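Local coordinates for protein putative phosphohistidine phosphatase, SixA (Nakamurella multipartita, PDB 4HBZ) that probably acts as a phosphohistidine phosphatase, a hydrolase of the histidine phosphatase superfamily related to the phosphoglycerate mutases, at residues Pro61-Thr74 with Val108-His120. Residues are numbered along the deposited sequence; the frame is centred on the assembly and turned at random.
Sequences PAVDVVVCSTAART and VPADASTVLVVGH
The strand that starts at Val65 and the strand Thr114-Gly119 run side by side and parallel, their axes 9° apart, with Val67 N bonding Leu116 O at 2.8 Å and Val67 O taking Val118 N in the ladder between them. At the N-terminal end, Asp64 turns its carboxylate back across the gap: OD2 accepts Thr114 N at 2.9 Å on its anti side and Ser113 N at 2.8 Å from above the carboxylate plane. A water joins the same OD2 to Ala62 O and Thr114 OG1. With an alanine here, both amides and the water would probably lose their shared acceptor, and the turn before strand 114-119 would be freer to shift. On one face of the sheet, Val65 sets CG1 against Val108 CG1 (3.7 Å) and CG2 against Ala112 CB; Leu116 points to the opposite face, where its CB is met by CG1 of Val63 from the loop before the strand. At the C-terminal end, Ser69 OG, anti to the backbone N (chi1 171°), reaches the edge of the His120 ring and shares a hydrogen bond with NE2 at 2.9 Å, while also accepting Ala71 N in an ST turn. Thr74 CG2 lies over a ring face in a CH-pi contact, and the Arg73 guanidinium, salt-bridged to Asp36, stands nearly perpendicular to the ring. His27 and Tyr94 also meet this imidazole, consistent with the histidine-phosphatase pocket at the strand ends. The pair sits inside the sheet between strands 86-90 and 20-26, with helix 98-106 packed against Val67 and Val117.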
ATOM      1  N   PRO A  61      12.129   0.841  -7.302  1.00 15.71           N
ATOM      2  CA  PRO A  61      11.843   0.781  -8.707  1.00 16.06           C
ATOM      3  C   PRO A  61      10.617   1.538  -9.099  1.00 14.89           C
ATOM      4  O   PRO A  61       9.689   1.695  -8.285  1.00 14.82           O
ATOM      5  CB  PRO A  61      11.681  -0.741  -8.962  1.00 17.43           C
ATOM      6  CG  PRO A  61      12.396  -1.387  -7.831  1.00 18.40           C
ATOM      7  CD  PRO A  61      12.092  -0.489  -6.671  1.00 17.71           C
ATOM      8  N   ALA A  62      10.569   1.993 -10.342  1.00 15.66           N
ATOM      9  CA  ALA A  62       9.405   2.723 -10.809  1.00 15.38           C
ATOM     10  C   ALA A  62       8.140   1.897 -10.624  1.00 14.51           C
ATOM     11  O   ALA A  62       8.110   0.707 -10.909  1.00 15.75           O
ATOM     12  CB  ALA A  62       9.535   3.084 -12.287  1.00 17.65           C
ATOM     13  N   VAL A  63       7.112   2.536 -10.117  1.00 13.30           N
ATOM     14  CA  VAL A  63       5.851   1.819  -9.932  1.00 12.22           C
ATOM     15  C   VAL A  63       5.288   1.470 -11.318  1.00 12.97           C
ATOM     16  O   VAL A  63       5.195   2.297 -12.209  1.00 14.39           O
ATOM     17  CB  VAL A  63       4.857   2.652  -9.095  1.00 12.66           C
ATOM     18  CG1 VAL A  63       3.462   2.059  -9.134  1.00 12.82           C
ATOM     19  CG2 VAL A  63       5.350   2.793  -7.666  1.00 13.06           C
ATOM     20  N   ASP A  64       4.812   0.220 -11.458  1.00 12.49           N
ATOM     21  CA  ASP A  64       4.217  -0.232 -12.715  1.00 13.23           C
ATOM     22  C   ASP A  64       2.709  -0.054 -12.758  1.00 13.00           C
ATOM     23  O   ASP A  64       2.137   0.269 -13.816  1.00 14.44           O
ATOM     24  CB  ASP A  64       4.550  -1.686 -13.027  1.00 14.15           C
ATOM     25  CG  ASP A  64       6.038  -1.915 -13.130  1.00 16.06           C
ATOM     26  OD1 ASP A  64       6.674  -1.252 -14.015  1.00 17.99           O
ATOM     27  OD2 ASP A  64       6.589  -2.691 -12.310  1.00 16.50           O
ATOM     28  N   VAL A  65       2.063  -0.296 -11.622  0.50 12.33           N
ATOM     29  CA  VAL A  65       0.597  -0.321 -11.522  0.50 12.13           C
ATOM     30  C   VAL A  65       0.187   0.245 -10.164  0.50 11.73           C
ATOM     31  O   VAL A  65       0.817  -0.066  -9.151  0.50 11.53           O
ATOM     32  CB  VAL A  65       0.076  -1.771 -11.648  0.50 11.75           C
ATOM     33  CG1 VAL A  65      -1.420  -1.844 -11.488  0.50 11.71           C
ATOM     34  CG2 VAL A  65       0.509  -2.373 -12.986  0.50 11.79           C
ATOM     35  N   VAL A  66      -0.843   1.090 -10.155  1.00 11.88           N
ATOM     36  CA  VAL A  66      -1.392   1.617  -8.910  1.00 11.98           C
ATOM     37  C   VAL A  66      -2.831   1.098  -8.850  1.00 11.72           C
ATOM     38  O   VAL A  66      -3.558   1.100  -9.871  1.00 13.06           O
ATOM     39  CB  VAL A  66      -1.437   3.146  -8.913  1.00 12.55           C
ATOM     40  CG1 VAL A  66      -1.962   3.669  -7.589  1.00 13.50           C
ATOM     41  CG2 VAL A  66      -0.045   3.689  -9.151  1.00 12.52           C
ATOM     42  N   VAL A  67      -3.209   0.634  -7.655  1.00 11.58           N
ATOM     43  CA  VAL A  67      -4.625   0.341  -7.320  1.00 11.49           C
ATOM     44  C   VAL A  67      -5.008   1.402  -6.282  1.00 10.89           C
ATOM     45  O   VAL A  67      -4.354   1.507  -5.212  1.00 11.25           O
ATOM     46  CB  VAL A  67      -4.858  -1.081  -6.795  1.00 12.15           C
ATOM     47  CG1 VAL A  67      -6.349  -1.356  -6.757  1.00 13.97           C
ATOM     48  CG2 VAL A  67      -4.105  -2.129  -7.655  1.00 13.92           C
ATOM     49  N   CYS A  68      -6.048   2.195  -6.565  1.00 11.23           N
ATOM     50  CA  CYS A  68      -6.350   3.364  -5.768  1.00 11.43           C
ATOM     51  C   CYS A  68      -7.834   3.472  -5.449  1.00 11.39           C
ATOM     52  O   CYS A  68      -8.657   3.334  -6.328  1.00 11.90           O
ATOM     53  CB  CYS A  68      -5.903   4.609  -6.538  1.00 12.04           C
ATOM     54  SG  CYS A  68      -5.970   6.182  -5.631  1.00 13.54           S
ATOM     55  N   SER A  69      -8.160   3.718  -4.189  1.00 11.81           N
ATOM     56  CA  SER A  69      -9.528   4.073  -3.815  1.00 11.37           C
ATOM     57  C   SER A  69     -10.029   5.277  -4.616  1.00 11.78           C
ATOM     58  O   SER A  69      -9.291   6.209  -4.922  1.00 11.93           O
ATOM     59  CB  SER A  69      -9.565   4.412  -2.331  1.00 11.71           C
ATOM     60  OG  SER A  69     -10.795   4.955  -1.962  1.00 11.82           O
ATOM     61  N   THR A  70     -11.317   5.265  -4.921  1.00 11.98           N
ATOM     62  CA  THR A  70     -11.955   6.326  -5.686  1.00 13.33           C
ATOM     63  C   THR A  70     -12.174   7.615  -4.880  1.00 13.22           C
ATOM     64  O   THR A  70     -12.502   8.650  -5.450  1.00 13.66           O
ATOM     65  CB  THR A  70     -13.282   5.855  -6.244  1.00 14.62           C
ATOM     66  OG1 THR A  70     -14.043   5.281  -5.164  1.00 14.69           O
ATOM     67  CG2 THR A  70     -13.048   4.821  -7.385  1.00 15.38           C
ATOM     68  N   ALA A  71     -11.963   7.579  -3.564  1.00 12.96           N
ATOM     69  CA  ALA A  71     -12.166   8.775  -2.740  1.00 12.97           C
ATOM     70  C   ALA A  71     -11.250   9.910  -3.245  1.00 12.41           C
ATOM     71  O   ALA A  71     -10.103   9.658  -3.697  1.00 13.14           O
ATOM     72  CB  ALA A  71     -11.884   8.506  -1.291  1.00 13.29           C
ATOM     73  N   ALA A  72     -11.708  11.137  -3.108  1.00 12.35           N
ATOM     74  CA  ALA A  72     -10.867  12.311  -3.467  1.00 13.38           C
ATOM     75  C   ALA A  72      -9.501  12.247  -2.752  1.00 12.60           C
ATOM     76  O   ALA A  72      -8.473  12.513  -3.333  1.00 12.43           O
ATOM     77  CB  ALA A  72     -11.571  13.612  -3.180  1.00 13.45           C
ATOM     78  N   ARG A  73      -9.488  11.887  -1.479  1.00 12.32           N
ATOM     79  CA  ARG A  73      -8.264  11.977  -0.711  1.00 11.89           C
ATOM     80  C   ARG A  73      -7.205  10.991  -1.115  1.00 11.76           C
ATOM     81  O   ARG A  73      -6.000  11.275  -1.043  1.00 12.79           O
ATOM     82  CB  ARG A  73      -8.552  11.903   0.797  1.00 11.71           C
ATOM     83  CG  ARG A  73      -9.248  10.617   1.291  1.00 11.37           C
ATOM     84  CD  ARG A  73      -9.781  10.855   2.698  1.00 12.31           C
ATOM     85  NE  ARG A  73     -10.536   9.747   3.290  1.00 12.04           N
ATOM     86  CZ  ARG A  73     -11.868   9.595   3.193  1.00 12.68           C
ATOM     87  NH1 ARG A  73     -12.614  10.329   2.347  1.00 12.87           N
ATOM     88  NH2 ARG A  73     -12.475   8.681   3.925  1.00 13.18           N
ATOM     89  N   THR A  74      -7.623   9.803  -1.546  1.00 11.31           N
ATOM     90  CA  THR A  74      -6.719   8.806  -2.089  1.00 11.35           C
ATOM     91  C   THR A  74      -6.251   9.202  -3.514  1.00 11.66           C
ATOM     92  O   THR A  74      -5.082   9.138  -3.839  1.00 12.41           O
ATOM     93  CB  THR A  74      -7.382   7.404  -2.055  1.00 12.12           C
ATOM     94  OG1 THR A  74      -8.747   7.543  -2.450  1.00 12.41           O
ATOM     95  CG2 THR A  74      -7.367   6.841  -0.633  1.00 11.72           C
ATOM     96  N   VAL A 108      -3.807  -7.409 -11.031  1.00 13.68           N
ATOM     97  CA  VAL A 108      -2.936  -6.522 -11.807  1.00 13.89           C
ATOM     98  C   VAL A 108      -2.206  -7.322 -12.894  1.00 14.53           C
ATOM     99  O   VAL A 108      -2.089  -8.571 -12.832  1.00 14.60           O
ATOM    100  CB  VAL A 108      -1.872  -5.791 -10.927  1.00 13.35           C
ATOM    101  CG1 VAL A 108      -2.596  -4.991  -9.863  1.00 13.22           C
ATOM    102  CG2 VAL A 108      -0.826  -6.705 -10.385  1.00 13.20           C
ATOM    103  N   PRO A 109      -1.715  -6.635 -13.909  1.00 15.01           N
ATOM    104  CA  PRO A 109      -0.894  -7.328 -14.937  1.00 16.31           C
ATOM    105  C   PRO A 109       0.199  -8.137 -14.294  1.00 16.21           C
ATOM    106  O   PRO A 109       0.949  -7.682 -13.454  1.00 15.39           O
ATOM    107  CB  PRO A 109      -0.355  -6.186 -15.778  1.00 16.94           C
ATOM    108  CG  PRO A 109      -1.442  -5.139 -15.677  1.00 17.43           C
ATOM    109  CD  PRO A 109      -1.979  -5.229 -14.271  1.00 16.74           C
ATOM    110  N   ALA A 110       0.276  -9.405 -14.652  1.00 15.13           N
ATOM    111  CA  ALA A 110       1.094 -10.326 -13.952  1.00 15.94           C
ATOM    112  C   ALA A 110       2.557  -9.953 -14.005  1.00 15.78           C
ATOM    113  O   ALA A 110       3.258 -10.289 -13.058  1.00 16.97           O
ATOM    114  CB  ALA A 110       0.922 -11.722 -14.551  1.00 16.37           C
ATOM    115  N   ASP A 111       3.022  -9.299 -15.064  1.00 16.47           N
ATOM    116  CA  ASP A 111       4.439  -9.009 -15.183  1.00 19.00           C
ATOM    117  C   ASP A 111       4.831  -7.711 -14.463  1.00 16.35           C
ATOM    118  O   ASP A 111       5.998  -7.325 -14.502  1.00 16.79           O
ATOM    119  CB  ASP A 111       4.875  -8.908 -16.658  1.00 22.41           C
ATOM    120  CG  ASP A 111       4.803 -10.242 -17.381  1.00 29.06           C
ATOM    121  OD1 ASP A 111       4.900 -11.291 -16.702  1.00 36.36           O
ATOM    122  OD2 ASP A 111       4.650 -10.227 -18.631  1.00 36.57           O
ATOM    123  N   ALA A 112       3.877  -7.040 -13.821  1.00 14.91           N
ATOM    124  CA  ALA A 112       4.234  -5.868 -12.984  1.00 14.77           C
ATOM    125  C   ALA A 112       5.247  -6.273 -11.944  1.00 15.03           C
ATOM    126  O   ALA A 112       5.114  -7.321 -11.298  1.00 14.83           O
ATOM    127  CB  ALA A 112       3.015  -5.268 -12.311  1.00 15.27           C
ATOM    128  N   SER A 113       6.288  -5.468 -11.780  0.50 13.71           N
ATOM    129  CA  SER A 113       7.289  -5.739 -10.757  0.50 13.87           C
ATOM    130  C   SER A 113       7.017  -4.980  -9.466  0.50 13.10           C
ATOM    131  O   SER A 113       7.337  -5.468  -8.368  0.50 13.39           O
ATOM    132  CB  SER A 113       8.684  -5.416 -11.252  0.50 14.63           C
ATOM    133  OG  SER A 113       8.969  -6.142 -12.430  0.50 15.23           O
ATOM    134  N   THR A 114       6.423  -3.800  -9.594  1.00 12.61           N
ATOM    135  CA  THR A 114       6.184  -2.893  -8.443  1.00 12.71           C
ATOM    136  C   THR A 114       4.744  -2.382  -8.505  1.00 11.87           C
ATOM    137  O   THR A 114       4.325  -1.824  -9.513  1.00 12.47           O
ATOM    138  CB  THR A 114       7.173  -1.715  -8.476  1.00 13.20           C
ATOM    139  OG1 THR A 114       8.500  -2.241  -8.639  1.00 14.76           O
ATOM    140  CG2 THR A 114       7.127  -0.867  -7.244  1.00 13.94           C
ATOM    141  N   VAL A 115       4.008  -2.662  -7.457  1.00 10.82           N
ATOM    142  CA  VAL A 115       2.599  -2.251  -7.301  1.00 10.83           C
ATOM    143  C   VAL A 115       2.412  -1.356  -6.102  1.00 10.95           C
ATOM    144  O   VAL A 115       2.899  -1.661  -5.040  1.00 11.88           O
ATOM    145  CB  VAL A 115       1.672  -3.473  -7.204  1.00 11.17           C
ATOM    146  CG1 VAL A 115       0.260  -3.065  -6.922  1.00 11.30           C
ATOM    147  CG2 VAL A 115       1.756  -4.333  -8.452  1.00 11.76           C
ATOM    148  N   LEU A 116       1.712  -0.237  -6.296  1.00 10.55           N
ATOM    149  CA  LEU A 116       1.341   0.669  -5.230  1.00 10.55           C
ATOM    150  C   LEU A 116      -0.166   0.567  -4.996  1.00 10.96           C
ATOM    151  O   LEU A 116      -0.936   0.672  -5.953  1.00 11.63           O
ATOM    152  CB  LEU A 116       1.703   2.090  -5.672  1.00 11.35           C
ATOM    153  CG  LEU A 116       1.209   3.226  -4.750  1.00 10.98           C
ATOM    154  CD1 LEU A 116       1.779   3.131  -3.328  1.00 10.66           C
ATOM    155  CD2 LEU A 116       1.529   4.609  -5.345  1.00 12.45           C
ATOM    156  N   VAL A 117      -0.549   0.477  -3.745  1.00 10.20           N
ATOM    157  CA  VAL A 117      -1.944   0.506  -3.315  1.00 10.40           C
ATOM    158  C   VAL A 117      -2.163   1.756  -2.491  1.00 10.82           C
ATOM    159  O   VAL A 117      -1.432   1.961  -1.542  1.00 11.11           O
ATOM    160  CB  VAL A 117      -2.318  -0.728  -2.487  1.00 10.80           C
ATOM    161  CG1 VAL A 117      -3.775  -0.709  -2.013  1.00 12.05           C
ATOM    162  CG2 VAL A 117      -2.020  -2.026  -3.264  1.00 12.72           C
ATOM    163  N   VAL A 118      -3.146   2.601  -2.832  1.00 10.48           N
ATOM    164  CA  VAL A 118      -3.457   3.791  -2.061  1.00 10.87           C
ATOM    165  C   VAL A 118      -4.875   3.632  -1.526  1.00 10.66           C
ATOM    166  O   VAL A 118      -5.856   3.600  -2.267  1.00 11.07           O
ATOM    167  CB  VAL A 118      -3.315   5.066  -2.922  1.00 11.10           C
ATOM    168  CG1 VAL A 118      -3.498   6.297  -2.037  1.00 12.01           C
ATOM    169  CG2 VAL A 118      -1.928   5.129  -3.626  1.00 11.83           C
ATOM    170  N   GLY A 119      -4.947   3.448  -0.226  1.00 10.06           N
ATOM    171  CA  GLY A 119      -6.232   3.220   0.399  1.00 10.20           C
ATOM    172  C   GLY A 119      -6.371   3.819   1.777  1.00 10.40           C
ATOM    173  O   GLY A 119      -5.794   4.849   2.101  1.00 11.01           O
ATOM    174  N   HIS A 120      -7.187   3.152   2.608  1.00 10.97           N
ATOM    175  CA  HIS A 120      -7.619   3.685   3.881  1.00 10.51           C
ATOM    176  C   HIS A 120      -7.242   2.750   5.036  1.00 10.60           C
ATOM    177  O   HIS A 120      -7.216   1.516   4.857  1.00 11.26           O
ATOM    178  CB  HIS A 120      -9.172   3.788   3.906  1.00 10.60           C
ATOM    179  CG  HIS A 120      -9.748   4.583   2.770  1.00 10.75           C
ATOM    180  ND1 HIS A 120     -10.020   5.927   2.897  1.00 12.19           N
ATOM    181  CD2 HIS A 120      -9.998   4.262   1.473  1.00 12.48           C
ATOM    182  CE1 HIS A 120     -10.449   6.394   1.724  1.00 13.17           C
ATOM    183  NE2 HIS A 120     -10.461   5.402   0.855  1.00 12.59           N
TER
HETATM  184  O   HOH W   1       9.020  -1.736 -11.381  1.00 16.99           O